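Long-range contacts in desmoplakin (Homo sapiens, PDB 3R6N), which is a plakin-family cytoskeletal linker protein of the desmosome, where it probably couples intermediate filaments to the cell-adhesion plaque: residues P283-A288 with G302-L307; R287-Y292 with G332-P337; K368-W373 with S420-D425; H374-D379 with L408-F413. All blocks are in the same frame, centred on the assembly; numbering follows the deposited sequence.

Interaction 1: P283-A288 with G302-L307; sequences PIILRA and GDECIL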
loop_
_atom_site.group_PDB
_atom_site.type_symbol
_atom_site.label_atom_id
_atom_site.label_comp_id
_atom_site.label_asym_id
_atom_site.label_seq_id
_atom_site.Cartn_x
_atom_site.Cartn_y
_atom_site.Cartn_z
ATOM N N PRO A 283 -1.138 17.835 -13.368
ATOM C CA PRO A 283 -1.194 18.022 -11.916
ATOM C C PRO A 283 -1.313 16.679 -11.205
ATOM O O PRO A 283 -1.884 15.735 -11.752
ATOM C CB PRO A 283 -2.461 18.863 -11.720
ATOM C CG PRO A 283 -3.311 18.531 -12.879
ATOM C CD PRO A 283 -2.353 18.339 -14.029
ATOM N N ILE A 284 -0.771 16.602 -9.995
ATOM C CA ILE A 284 -0.684 15.341 -9.272
ATOM C C ILE A 284 -1.858 15.158 -8.312
ATOM O O ILE A 284 -2.031 15.932 -7.370
ATOM C CB ILE A 284 0.648 15.250 -8.510
ATOM C CG1 ILE A 284 1.766 15.875 -9.343
ATOM C CG2 ILE A 284 0.978 13.811 -8.174
ATOM C CD1 ILE A 284 3.134 15.760 -8.718
ATOM N N ILE A 285 -2.664 14.130 -8.566
ATOM C CA ILE A 285 -3.841 13.841 -7.757
ATOM C C ILE A 285 -3.499 12.924 -6.584
ATOM O O ILE A 285 -2.919 11.855 -6.771
ATOM C CB ILE A 285 -4.938 13.151 -8.591
ATOM C CG1 ILE A 285 -5.144 13.873 -9.926
ATOM C CG2 ILE A 285 -6.232 13.054 -7.797
ATOM C CD1 ILE A 285 -5.332 15.358 -9.796
ATOM N N LEU A 286 -3.869 13.340 -5.378
ATOM C CA LEU A 286 -3.610 12.546 -4.185
ATOM C C LEU A 286 -4.910 12.001 -3.595
ATOM O O LEU A 286 -5.998 12.471 -3.924
ATOM C CB LEU A 286 -2.889 13.396 -3.134
ATOM C CG LEU A 286 -1.653 14.168 -3.600
ATOM C CD1 LEU A 286 -1.152 15.085 -2.503
ATOM C CD2 LEU A 286 -0.560 13.212 -4.047
ATOM N N ARG A 287 -4.791 10.999 -2.731
ATOM C CA ARG A 287 -5.923 10.532 -1.942
ATOM C C ARG A 287 -5.501 10.431 -0.484
ATOM O O ARG A 287 -4.395 9.983 -0.180
ATOM C CB ARG A 287 -6.445 9.181 -2.439
ATOM C CG ARG A 287 -7.694 8.714 -1.701
ATOM C CD ARG A 287 -8.213 7.366 -2.190
ATOM N NE ARG A 287 -7.370 6.250 -1.768
ATOM C CZ ARG A 287 -6.717 5.447 -2.606
ATOM N NH1 ARG A 287 -6.816 5.634 -3.921
ATOM N NH2 ARG A 287 -5.966 4.455 -2.136
ATOM N N ALA A 288 -6.376 10.863 0.418
ATOM C CA ALA A 288 -6.072 10.808 1.843
ATOM C C ALA A 288 -6.242 9.390 2.371
ATOM O O ALA A 288 -7.267 8.751 2.140
ATOM C CB ALA A 288 -6.946 11.779 2.613
ATOM N N GLY A 302 -9.933 9.408 2.152
ATOM C CA GLY A 302 -10.550 9.247 0.854
ATOM C C GLY A 302 -10.725 10.547 0.093
ATOM O O GLY A 302 -11.127 10.529 -1.069
ATOM N N ASP A 303 -10.435 11.676 0.733
ATOM C CA ASP A 303 -10.518 12.964 0.050
ATOM C C ASP A 303 -9.500 13.050 -1.089
ATOM O O ASP A 303 -8.369 12.582 -0.960
ATOM C CB ASP A 303 -10.305 14.124 1.029
ATOM C CG ASP A 303 -11.523 14.395 1.896
ATOM O OD1 ASP A 303 -12.581 13.774 1.657
ATOM O OD2 ASP A 303 -11.420 15.242 2.812
ATOM N N GLU A 304 -9.909 13.644 -2.207
ATOM C CA GLU A 304 -8.996 13.892 -3.316
ATOM C C GLU A 304 -8.316 15.244 -3.150
ATOM O O GLU A 304 -8.979 16.274 -3.059
ATOM C CB GLU A 304 -9.723 13.832 -4.660
ATOM C CG GLU A 304 -8.907 14.418 -5.809
ATOM C CD GLU A 304 -9.527 14.181 -7.182
ATOM O OE1 GLU A 304 -9.883 15.180 -7.852
ATOM O OE2 GLU A 304 -9.642 13.000 -7.591
ATOM N N CYS A 305 -6.990 15.233 -3.106
ATOM C CA CYS A 305 -6.223 16.462 -2.961
ATOM C C CYS A 305 -5.341 16.705 -4.173
ATOM O O CYS A 305 -5.004 15.780 -4.909
ATOM C CB CYS A 305 -5.341 16.399 -1.716
ATOM S SG CYS A 305 -6.216 16.222 -0.147
ATOM N N ILE A 306 -4.965 17.961 -4.373
ATOM C CA ILE A 306 -4.004 18.307 -5.406
ATOM C C ILE A 306 -2.698 18.703 -4.739
ATOM O O ILE A 306 -2.694 19.435 -3.753
ATOM C CB ILE A 306 -4.510 19.452 -6.314
ATOM C CG1 ILE A 306 -5.697 18.986 -7.169
ATOM C CG2 ILE A 306 -3.384 19.966 -7.201
ATOM C CD1 ILE A 306 -7.040 19.032 -6.453
ATOM N N LEU A 307 -1.593 18.193 -5.269
ATOM C CA LEU A 307 -0.273 18.475 -4.725
ATOM C C LEU A 307 0.234 19.815 -5.231
ATOM O O LEU A 307 0.190 20.087 -6.426
ATOM C CB LEU A 307 0.695 17.367 -5.125
ATOM C CG LEU A 307 2.136 17.471 -4.634
ATOM C CD1 LEU A 307 2.186 17.539 -3.117
ATOM C CD2 LEU A 307 2.938 16.282 -5.140
#
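Leu-286 and Cys-305 face each other as a hydrogen-bonded antiparallel pair. Their reciprocal bonds run from Leu-286 N to Cys-305 O, 2.7 Å, and from Cys-305 N to Leu-286 O, 3.0 Å. The first is nearly straight, at 171° about the hydrogen, whereas in the second the donor stands well above the plane of the accepting carbonyl. Beyond this pair, Leu-307 N bonds Ile-284 O at one end. At the other, Ala-288 N bonds Asp-303 O and Gly-302 N bonds Ala-288 O, carrying the pairing past the regular part of strand 304-309. The packed side is that of Leu-286, Cys-305 and Leu-307. CG of Leu-286 is anti to its carbonyl carbon (chi1 -50°), and beyond it CD1 reaches Leu-307 CB at 3.9 Å, while the CB atoms of Leu-286 and Cys-305 lie 4.1 Å apart. Leu-307 also runs side by side with Ile-284, its CD2 meeting Ile-284 CD1 at 3.6 Å. Val-318 lies against Leu-286 and Cys-305, and Trp-316 against Leu-307, so this face looks into the domain. On the face of Ile-285, Arg-287, Glu-304 and Ile-306 the fit between these two strands is looser. There Ile-285 CD1 comes no nearer than 4.5 Å to Ile-306 CG1, and the extended chain of Glu-304 passes obliquely by Ile-285 CG2. Arg-287 leans on Ile-334 and Pro-336. Strand 285-288, paired antiparallel with 304-309 and with 333-334, belongs to the five-stranded antiparallel sheet of the SH3 domain.

Interaction 2: R287-Y292 with G332-P337; sequences RALCDY and GLIIPP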
loop_
_atom_site.group_PDB
_atom_site.type_symbol
_atom_site.label_atom_id
_atom_site.label_comp_id
_atom_site.label_asym_id
_atom_site.label_seq_id
_atom_site.Cartn_x
_atom_site.Cartn_y
_atom_site.Cartn_z
ATOM N N ARG A 287 -4.791 10.999 -2.731
ATOM C CA ARG A 287 -5.923 10.532 -1.942
ATOM C C ARG A 287 -5.501 10.431 -0.484
ATOM O O ARG A 287 -4.395 9.983 -0.180
ATOM C CB ARG A 287 -6.445 9.181 -2.439
ATOM C CG ARG A 287 -7.694 8.714 -1.701
ATOM C CD ARG A 287 -8.213 7.366 -2.190
ATOM N NE ARG A 287 -7.370 6.250 -1.768
ATOM C CZ ARG A 287 -6.717 5.447 -2.606
ATOM N NH1 ARG A 287 -6.816 5.634 -3.921
ATOM N NH2 ARG A 287 -5.966 4.455 -2.136
ATOM N N ALA A 288 -6.376 10.863 0.418
ATOM C CA ALA A 288 -6.072 10.808 1.843
ATOM C C ALA A 288 -6.242 9.390 2.371
ATOM O O ALA A 288 -7.267 8.751 2.140
ATOM C CB ALA A 288 -6.946 11.779 2.613
ATOM N N LEU A 289 -5.222 8.894 3.063
ATOM C CA LEU A 289 -5.247 7.534 3.585
ATOM C C LEU A 289 -5.947 7.490 4.940
ATOM O O LEU A 289 -6.406 6.434 5.378
ATOM C CB LEU A 289 -3.826 6.977 3.703
ATOM C CG LEU A 289 -3.012 6.793 2.416
ATOM C CD1 LEU A 289 -1.631 6.193 2.698
ATOM C CD2 LEU A 289 -3.773 5.939 1.411
ATOM N N CYS A 290 -6.033 8.647 5.588
ATOM C CA CYS A 290 -6.612 8.752 6.919
ATOM C C CYS A 290 -6.989 10.197 7.224
ATOM O O CYS A 290 -6.465 11.121 6.609
ATOM C CB CYS A 290 -5.594 8.294 7.946
ATOM S SG CYS A 290 -4.139 9.346 7.938
ATOM N N ASP A 291 -7.892 10.393 8.179
ATOM C CA ASP A 291 -8.237 11.740 8.618
ATOM C C ASP A 291 -7.024 12.456 9.180
ATOM O O ASP A 291 -6.324 11.938 10.052
ATOM C CB ASP A 291 -9.337 11.722 9.683
ATOM C CG ASP A 291 -10.658 11.220 9.154
ATOM O OD1 ASP A 291 -10.885 11.299 7.929
ATOM O OD2 ASP A 291 -11.469 10.742 9.976
ATOM N N TYR A 292 -6.780 13.654 8.667
ATOM C CA TYR A 292 -5.812 14.553 9.267
ATOM C C TYR A 292 -6.436 15.922 9.494
ATOM O O TYR A 292 -7.057 16.500 8.591
ATOM C CB TYR A 292 -4.546 14.680 8.416
ATOM C CG TYR A 292 -3.562 15.674 8.985
ATOM C CD1 TYR A 292 -2.725 15.331 10.043
ATOM C CD2 TYR A 292 -3.486 16.964 8.486
ATOM C CE1 TYR A 292 -1.833 16.245 10.581
ATOM C CE2 TYR A 292 -2.596 17.885 9.018
ATOM C CZ TYR A 292 -1.772 17.520 10.065
ATOM O OH TYR A 292 -0.886 18.432 10.595
ATOM N N GLY A 332 0.322 10.261 5.191
ATOM C CA GLY A 332 -1.105 10.055 5.049
ATOM C C GLY A 332 -1.658 10.389 3.678
ATOM O O GLY A 332 -2.867 10.531 3.511
ATOM N N LEU A 333 -0.777 10.511 2.691
ATOM C CA LEU A 333 -1.203 10.794 1.325
ATOM C C LEU A 333 -0.594 9.813 0.327
ATOM O O LEU A 333 0.621 9.615 0.297
ATOM C CB LEU A 333 -0.820 12.218 0.926
ATOM C CG LEU A 333 -1.513 13.385 1.622
ATOM C CD1 LEU A 333 -0.744 14.668 1.359
ATOM C CD2 LEU A 333 -2.959 13.506 1.165
ATOM N N ILE A 334 -1.442 9.207 -0.494
ATOM C CA ILE A 334 -0.974 8.311 -1.542
ATOM C C ILE A 334 -1.276 8.928 -2.904
ATOM O O ILE A 334 -2.025 9.902 -2.994
ATOM C CB ILE A 334 -1.633 6.920 -1.424
ATOM C CG1 ILE A 334 -0.804 5.863 -2.155
ATOM C CG2 ILE A 334 -3.067 6.951 -1.938
ATOM C CD1 ILE A 334 -1.058 4.461 -1.663
ATOM N N ILE A 335 -0.685 8.374 -3.960
ATOM C CA ILE A 335 -0.927 8.870 -5.312
ATOM C C ILE A 335 -1.571 7.777 -6.160
ATOM O O ILE A 335 -0.881 7.003 -6.819
ATOM C CB ILE A 335 0.374 9.356 -5.987
ATOM C CG1 ILE A 335 1.219 10.171 -5.003
ATOM C CG2 ILE A 335 0.059 10.163 -7.237
ATOM C CD1 ILE A 335 2.478 10.760 -5.604
ATOM N N PRO A 336 -2.905 7.721 -6.154
ATOM C CA PRO A 336 -3.645 6.618 -6.773
ATOM C C PRO A 336 -3.469 6.571 -8.292
ATOM O O PRO A 336 -3.067 7.572 -8.897
ATOM C CB PRO A 336 -5.094 6.949 -6.421
ATOM C CG PRO A 336 -5.108 8.426 -6.327
ATOM C CD PRO A 336 -3.804 8.790 -5.692
ATOM N N PRO A 337 -3.760 5.409 -8.903
ATOM C CA PRO A 337 -3.740 5.239 -10.358
ATOM C C PRO A 337 -4.718 6.199 -11.020
ATOM O O PRO A 337 -5.497 6.835 -10.312
ATOM C CB PRO A 337 -4.187 3.782 -10.548
ATOM C CG PRO A 337 -4.820 3.394 -9.269
ATOM C CD PRO A 337 -4.093 4.152 -8.215
#
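Three backbone hydrogen bonds join Arg-287 and Leu-289 to Gly-332 and Ile-334, in the antiparallel pairing of first and last strands expected of an SH3 domain. Arg-287 N gives to Ile-334 O at 3.0 Å, and Ile-334 N returns a bond to Arg-287 O at 3.1 Å, lying in the plane of that carbonyl. Leu-289 N reaches Gly-332 O at 2.9 Å; the N-H points almost straight at the oxygen (178°), although the donor stands above the carbonyl plane. Ala-288 and Leu-333 form the non-hydrogen-bonded pair between, Leu-333 turning toward Trp-316 and Val-318 inside the domain. On the face of Arg-287 and Ile-334, the Leu-289 side chain crosses Ile-334 at about a right angle, with CD2 3.6 Å from Ile-334 CG2. Helix 167-225 lies beyond them: Cys-190 and His-194 touch Leu-289, and Glu-197 touches Ile-334, so Leu-289 and Ile-334 are part of the surface by which the SH3 domain meets that helix. Farther out, the Arg-287 chain bends at chi3 (73°), which brings CZ round out of the extended line. One face of the guanidinium carries Ile-334 CG2, displaced toward the rim and 3.8 Å from NH2, while NH1 approaches Pro-336 CB obliquely.

Interaction 3: K368-W373 with S420-D425; sequences KSLVSW and SEMFGD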
loop_
_atom_site.group_PDB
_atom_site.type_symbol
_atom_site.label_atom_id
_atom_site.label_comp_id
_atom_site.label_asym_id
_atom_site.label_seq_id
_atom_site.Cartn_x
_atom_site.Cartn_y
_atom_site.Cartn_z
ATOM N N LYS A 368 0.829 -24.740 -44.187
ATOM C CA LYS A 368 -0.406 -25.394 -44.603
ATOM C C LYS A 368 -0.559 -25.366 -46.121
ATOM O O LYS A 368 -1.118 -26.289 -46.719
ATOM C CB LYS A 368 -1.619 -24.752 -43.922
ATOM C CG LYS A 368 -2.071 -25.478 -42.659
ATOM C CD LYS A 368 -2.642 -26.854 -42.992
ATOM C CE LYS A 368 -2.427 -27.856 -41.863
ATOM N NZ LYS A 368 -3.150 -27.483 -40.616
ATOM N N SER A 369 -0.054 -24.305 -46.739
ATOM C CA SER A 369 -0.132 -24.160 -48.184
ATOM C C SER A 369 0.972 -24.956 -48.857
ATOM O O SER A 369 0.816 -25.412 -49.986
ATOM C CB SER A 369 -0.030 -22.690 -48.588
ATOM O OG SER A 369 1.281 -22.197 -48.370
ATOM N N LEU A 370 2.094 -25.117 -48.166
ATOM C CA LEU A 370 3.196 -25.891 -48.717
ATOM C C LEU A 370 2.855 -27.374 -48.677
ATOM O O LEU A 370 3.410 -28.169 -49.433
ATOM C CB LEU A 370 4.489 -25.621 -47.951
ATOM C CG LEU A 370 5.722 -26.286 -48.565
ATOM C CD1 LEU A 370 5.927 -25.806 -49.994
ATOM C CD2 LEU A 370 6.958 -26.025 -47.723
ATOM N N VAL A 371 1.930 -27.737 -47.793
ATOM C CA VAL A 371 1.477 -29.119 -47.688
ATOM C C VAL A 371 0.452 -29.436 -48.770
ATOM O O VAL A 371 0.472 -30.517 -49.357
ATOM C CB VAL A 371 0.867 -29.421 -46.304
ATOM C CG1 VAL A 371 0.370 -30.855 -46.247
ATOM C CG2 VAL A 371 1.889 -29.174 -45.208
ATOM N N SER A 372 -0.445 -28.491 -49.033
ATOM C CA SER A 372 -1.440 -28.673 -50.083
ATOM C C SER A 372 -0.770 -28.706 -51.448
ATOM O O SER A 372 -1.281 -29.311 -52.386
ATOM C CB SER A 372 -2.494 -27.564 -50.042
ATOM O OG SER A 372 -3.443 -27.791 -49.013
ATOM N N TRP A 373 0.378 -28.046 -51.549
ATOM C CA TRP A 373 1.141 -28.036 -52.787
ATOM C C TRP A 373 1.663 -29.437 -53.066
ATOM O O TRP A 373 1.497 -29.966 -54.164
ATOM C CB TRP A 373 2.300 -27.044 -52.691
ATOM C CG TRP A 373 3.035 -26.845 -53.981
ATOM C CD1 TRP A 373 2.641 -26.083 -55.038
ATOM C CD2 TRP A 373 4.300 -27.412 -54.345
ATOM N NE1 TRP A 373 3.577 -26.143 -56.043
ATOM C CE2 TRP A 373 4.606 -26.952 -55.642
ATOM C CE3 TRP A 373 5.201 -28.266 -53.702
ATOM C CZ2 TRP A 373 5.774 -27.315 -56.306
ATOM C CZ3 TRP A 373 6.361 -28.627 -54.364
ATOM C CH2 TRP A 373 6.637 -28.152 -55.652
ATOM N N SER A 420 -0.664 -16.319 -48.404
ATOM C CA SER A 420 0.630 -16.946 -48.162
ATOM C C SER A 420 1.751 -16.182 -48.852
ATOM O O SER A 420 1.523 -15.492 -49.846
ATOM C CB SER A 420 0.615 -18.399 -48.643
ATOM O OG SER A 420 1.872 -19.020 -48.438
ATOM N N GLU A 421 2.963 -16.312 -48.322
ATOM C CA GLU A 421 4.129 -15.660 -48.909
ATOM C C GLU A 421 5.110 -16.688 -49.466
ATOM O O GLU A 421 6.290 -16.397 -49.655
ATOM C CB GLU A 421 4.815 -14.761 -47.877
ATOM C CG GLU A 421 5.269 -15.479 -46.614
ATOM C CD GLU A 421 5.281 -14.568 -45.398
ATOM O OE1 GLU A 421 4.583 -13.532 -45.427
ATOM O OE2 GLU A 421 5.981 -14.885 -44.412
ATOM N N MET A 422 4.609 -17.888 -49.733
ATOM C CA MET A 422 5.444 -18.980 -50.213
ATOM C C MET A 422 5.408 -19.099 -51.732
ATOM O O MET A 422 6.341 -19.618 -52.350
ATOM C CB MET A 422 4.995 -20.298 -49.582
ATOM C CG MET A 422 5.223 -20.368 -48.088
ATOM S SD MET A 422 6.943 -20.705 -47.679
ATOM C CE MET A 422 6.993 -22.480 -47.926
ATOM N N PHE A 423 4.326 -18.615 -52.331
ATOM C CA PHE A 423 4.131 -18.764 -53.765
ATOM C C PHE A 423 3.784 -17.448 -54.455
ATOM O O PHE A 423 2.715 -16.877 -54.235
ATOM C CB PHE A 423 3.050 -19.809 -54.045
ATOM C CG PHE A 423 3.354 -21.161 -53.468
ATOM C CD1 PHE A 423 4.066 -22.098 -54.199
ATOM C CD2 PHE A 423 2.933 -21.493 -52.192
ATOM C CE1 PHE A 423 4.349 -23.342 -53.668
ATOM C CE2 PHE A 423 3.213 -22.735 -51.655
ATOM C CZ PHE A 423 3.921 -23.661 -52.393
ATOM N N GLY A 424 4.704 -16.975 -55.289
ATOM C CA GLY A 424 4.461 -15.809 -56.116
ATOM C C GLY A 424 3.599 -16.194 -57.299
ATOM O O GLY A 424 3.368 -17.379 -57.542
ATOM N N ASP A 425 3.125 -15.202 -58.043
ATOM C CA ASP A 425 2.213 -15.456 -59.153
ATOM C C ASP A 425 2.805 -16.403 -60.199
ATOM O O ASP A 425 2.071 -17.116 -60.881
ATOM C CB ASP A 425 1.760 -14.143 -59.795
ATOM C CG ASP A 425 0.950 -13.283 -58.844
ATOM O OD1 ASP A 425 1.416 -13.045 -57.709
ATOM O OD2 ASP A 425 -0.158 -12.850 -59.228
#
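Leu-370 meets Met-422 and Phe-423 where the loop joining helices 399-417 and 425-447 packs on helix 340-384, the three helices of the spectrin-like bundle. CG of Leu-370 is anti to the backbone N (chi1 -174°). The CB atom lies 4.0 Å from Met-422 CE, and CG is at much the same distance from that methyl. The branches then part: CD2 presses on Met-422 CE at 3.6 Å, and CD1 turns to Phe-423 CZ at 3.8 Å. Both partners cross Leu-370 at about a right angle, and Met-422 delivers its methyl through bends at chi2 and chi3. The loop is shaped by an ST turn in which Ser-420 OG accepts from Met-422 N at 3.2 Å. The same OG is hydrogen-bonded to Asn-366 OD1, and Ser-369 OG to Asn-366 O, so one asparagine holds both serines. Ser-369 OG also sits at the edge of the Phe-423 ring, near its plane. From helix 399-417, Phe-413 meets the Phe-423 ring edge-to-face. Trp-373 lies against another part of the Phe-423 ring. Its five-membered ring and the phenyl form an oblique aromatic pair, planes 34° and centroids 4.8 Å apart. Phe-423 CE1 lies over one face of the indole, 3.5 Å from Trp-373 CD1.

Interaction 4: H374-D379 with L408-F413; sequences HYCMID and LHYQEF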
loop_
_atom_site.group_PDB
_atom_site.type_symbol
_atom_site.label_atom_id
_atom_site.label_comp_id
_atom_site.label_asym_id
_atom_site.label_seq_id
_atom_site.Cartn_x
_atom_site.Cartn_y
_atom_site.Cartn_z
ATOM N N HIS A 374 2.282 -30.040 -52.057
ATOM C CA HIS A 374 2.816 -31.390 -52.190
ATOM C C HIS A 374 1.731 -32.430 -52.455
ATOM O O HIS A 374 1.852 -33.239 -53.372
ATOM C CB HIS A 374 3.632 -31.772 -50.957
ATOM C CG HIS A 374 5.056 -31.321 -51.018
ATOM N ND1 HIS A 374 5.637 -30.552 -50.033
ATOM C CD2 HIS A 374 6.018 -31.531 -51.948
ATOM C CE1 HIS A 374 6.896 -30.309 -50.351
ATOM N NE2 HIS A 374 7.153 -30.890 -51.509
ATOM N N TYR A 375 0.670 -32.402 -51.654
ATOM C CA TYR A 375 -0.454 -33.310 -51.855
ATOM C C TYR A 375 -0.983 -33.203 -53.281
ATOM O O TYR A 375 -1.411 -34.195 -53.870
ATOM C CB TYR A 375 -1.572 -33.021 -50.850
ATOM C CG TYR A 375 -1.307 -33.548 -49.457
ATOM C CD1 TYR A 375 -0.555 -34.701 -49.259
ATOM C CD2 TYR A 375 -1.817 -32.898 -48.337
ATOM C CE1 TYR A 375 -0.313 -35.191 -47.984
ATOM C CE2 TYR A 375 -1.582 -33.377 -47.058
ATOM C CZ TYR A 375 -0.830 -34.524 -46.886
ATOM O OH TYR A 375 -0.596 -34.999 -45.614
ATOM N N CYS A 376 -0.945 -31.993 -53.831
ATOM C CA CYS A 376 -1.384 -31.748 -55.201
ATOM C C CYS A 376 -0.449 -32.358 -56.240
ATOM O O CYS A 376 -0.899 -32.861 -57.268
ATOM C CB CYS A 376 -1.516 -30.249 -55.462
ATOM S SG CYS A 376 -3.075 -29.536 -54.920
ATOM N N MET A 377 0.851 -32.303 -55.976
ATOM C CA MET A 377 1.833 -32.827 -56.917
ATOM C C MET A 377 1.819 -34.357 -56.959
ATOM O O MET A 377 2.026 -34.955 -58.012
ATOM C CB MET A 377 3.231 -32.300 -56.586
ATOM C CG MET A 377 3.312 -30.779 -56.500
ATOM S SD MET A 377 2.913 -29.938 -58.045
ATOM C CE MET A 377 4.453 -30.126 -58.939
ATOM N N ILE A 378 1.571 -34.988 -55.815
ATOM C CA ILE A 378 1.478 -36.441 -55.762
ATOM C C ILE A 378 0.338 -36.914 -56.651
ATOM O O ILE A 378 0.475 -37.887 -57.392
ATOM C CB ILE A 378 1.232 -36.957 -54.331
ATOM C CG1 ILE A 378 2.265 -36.379 -53.354
ATOM C CG2 ILE A 378 1.238 -38.481 -54.307
ATOM C CD1 ILE A 378 3.699 -36.713 -53.693
ATOM N N ASP A 379 -0.792 -36.219 -56.574
ATOM C CA ASP A 379 -1.948 -36.550 -57.399
ATOM C C ASP A 379 -1.690 -36.264 -58.880
ATOM O O ASP A 379 -2.178 -36.986 -59.752
ATOM C CB ASP A 379 -3.195 -35.799 -56.917
ATOM C CG ASP A 379 -3.972 -36.570 -55.862
ATOM O OD1 ASP A 379 -3.841 -37.813 -55.811
ATOM O OD2 ASP A 379 -4.724 -35.933 -55.092
ATOM N N LEU A 408 -10.086 -31.518 -54.917
ATOM C CA LEU A 408 -10.207 -31.042 -53.543
ATOM C C LEU A 408 -8.883 -30.538 -52.989
ATOM O O LEU A 408 -8.845 -29.542 -52.267
ATOM C CB LEU A 408 -10.777 -32.134 -52.635
ATOM C CG LEU A 408 -12.237 -32.505 -52.899
ATOM C CD1 LEU A 408 -12.743 -33.481 -51.859
ATOM C CD2 LEU A 408 -13.107 -31.260 -52.929
ATOM N N HIS A 409 -7.796 -31.224 -53.320
ATOM C CA HIS A 409 -6.484 -30.791 -52.855
ATOM C C HIS A 409 -6.082 -29.470 -53.498
ATOM O O HIS A 409 -5.345 -28.683 -52.906
ATOM C CB HIS A 409 -5.422 -31.865 -53.098
ATOM C CG HIS A 409 -5.361 -32.905 -52.020
ATOM N ND1 HIS A 409 -5.117 -32.593 -50.702
ATOM C CD2 HIS A 409 -5.513 -34.251 -52.070
ATOM C CE1 HIS A 409 -5.120 -33.702 -49.981
ATOM N NE2 HIS A 409 -5.358 -34.719 -50.787
ATOM N N TYR A 410 -6.581 -29.220 -54.705
ATOM C CA TYR A 410 -6.282 -27.966 -55.381
ATOM C C TYR A 410 -7.119 -26.812 -54.833
ATOM O O TYR A 410 -6.675 -25.663 -54.842
ATOM C CB TYR A 410 -6.454 -28.088 -56.896
ATOM C CG TYR A 410 -5.931 -26.877 -57.634
ATOM C CD1 TYR A 410 -4.587 -26.527 -57.564
ATOM C CD2 TYR A 410 -6.779 -26.076 -58.386
ATOM C CE1 TYR A 410 -4.102 -25.417 -58.226
ATOM C CE2 TYR A 410 -6.302 -24.964 -59.054
ATOM C CZ TYR A 410 -4.963 -24.641 -58.970
ATOM O OH TYR A 410 -4.486 -23.534 -59.632
ATOM N N GLN A 411 -8.324 -27.117 -54.356
ATOM C CA GLN A 411 -9.149 -26.111 -53.689
ATOM C C GLN A 411 -8.491 -25.675 -52.385
ATOM O O GLN A 411 -8.436 -24.488 -52.073
ATOM C CB GLN A 411 -10.556 -26.641 -53.407
ATOM C CG GLN A 411 -11.517 -26.581 -54.587
ATOM C CD GLN A 411 -12.923 -27.021 -54.207
ATOM O OE1 GLN A 411 -13.282 -27.041 -53.026
ATOM N NE2 GLN A 411 -13.724 -27.383 -55.205
ATOM N N GLU A 412 -7.990 -26.645 -51.629
ATOM C CA GLU A 412 -7.312 -26.362 -50.371
ATOM C C GLU A 412 -6.082 -25.494 -50.585
ATOM O O GLU A 412 -5.794 -24.606 -49.784
ATOM C CB GLU A 412 -6.914 -27.659 -49.669
ATOM C CG GLU A 412 -7.921 -28.127 -48.646
ATOM C CD GLU A 412 -7.968 -27.222 -47.431
ATOM O OE1 GLU A 412 -6.881 -26.831 -46.949
ATOM O OE2 GLU A 412 -9.087 -26.902 -46.963
ATOM N N PHE A 413 -5.354 -25.758 -51.665
ATOM C CA PHE A 413 -4.167 -24.974 -51.983
ATOM C C PHE A 413 -4.544 -23.534 -52.306
ATOM O O PHE A 413 -4.035 -22.601 -51.690
ATOM C CB PHE A 413 -3.398 -25.586 -53.152
ATOM C CG PHE A 413 -2.274 -24.724 -53.646
ATOM C CD1 PHE A 413 -1.004 -24.848 -53.112
ATOM C CD2 PHE A 413 -2.491 -23.781 -54.635
ATOM C CE1 PHE A 413 0.031 -24.050 -53.561
ATOM C CE2 PHE A 413 -1.461 -22.979 -55.090
ATOM C CZ PHE A 413 -0.198 -23.114 -54.552
#
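Between two antiparallel helices of a spectrin-like three-helix bundle, Cys-376 and His-409 mark the nearest approach of the backbones, their CA atoms 5.7 Å apart. The local axes come within 8.9 Å and their directions differ by 153°. Cys-376 SG, anti to its own carbonyl carbon, lies against the backbone of helix 399-417. There it is 3.2 Å from His-409 O, close to Tyr-410 N, and 4.2 Å from Tyr-410 CB, with SG at the edge of the Tyr-410 ring, near its plane; Phe-413 CB is at a similar distance. It thus touches main chain as well as side chains, although no hydrogen bond crosses between the two segments. The third helix of the spectrin-like bundle, 425-447, joins them on the side of Tyr-410 and Phe-413: Ile-431 touches both, and Phe-435 stacks on the Tyr-410 ring. On the other flank His-409 meets Tyr-375 and Asp-379. Tyr-375 CB sits over one face of the His-409 imidazole, 3.8 Å from its centroid and 20° off the ring normal, a CH-pi contact. The tyrosine ring itself is oblique to the imidazole, their planes 41° apart. Asp-379 crosses His-409 at about a right angle, OD2 coming 3.5 Å from His-409 CD2. OD2 is 4.5 Å from His-409 NE2, beyond direct contact, yet the carboxylate could still help to stabilise a protonated imidazole.

In the fold
From the N terminus, helices up to 234-265 precede the first contact. Interaction 1 closes the short loop from strand 285-288 to strand 304-309; interaction 2 starts from the same strand, shares Arg-287 and Ala-288, and closes the longer loop to 333-334. Their centres are 7 Å apart, placing 285-288 between two neighbours in one sheet. The chain then enters helix 340-384, which serves both remaining contacts. Interaction 4 is nested inside interaction 3: 374-379 meets helix 399-417 within the loop closed by 368-373 and 420-425. The two touch, Trp-373 CD1 lying 3.6 Å from Phe-413 CE1. The centres of interactions 2 and 3 are about 61 Å apart, separating the SH3 pair from the spectrin-like pair.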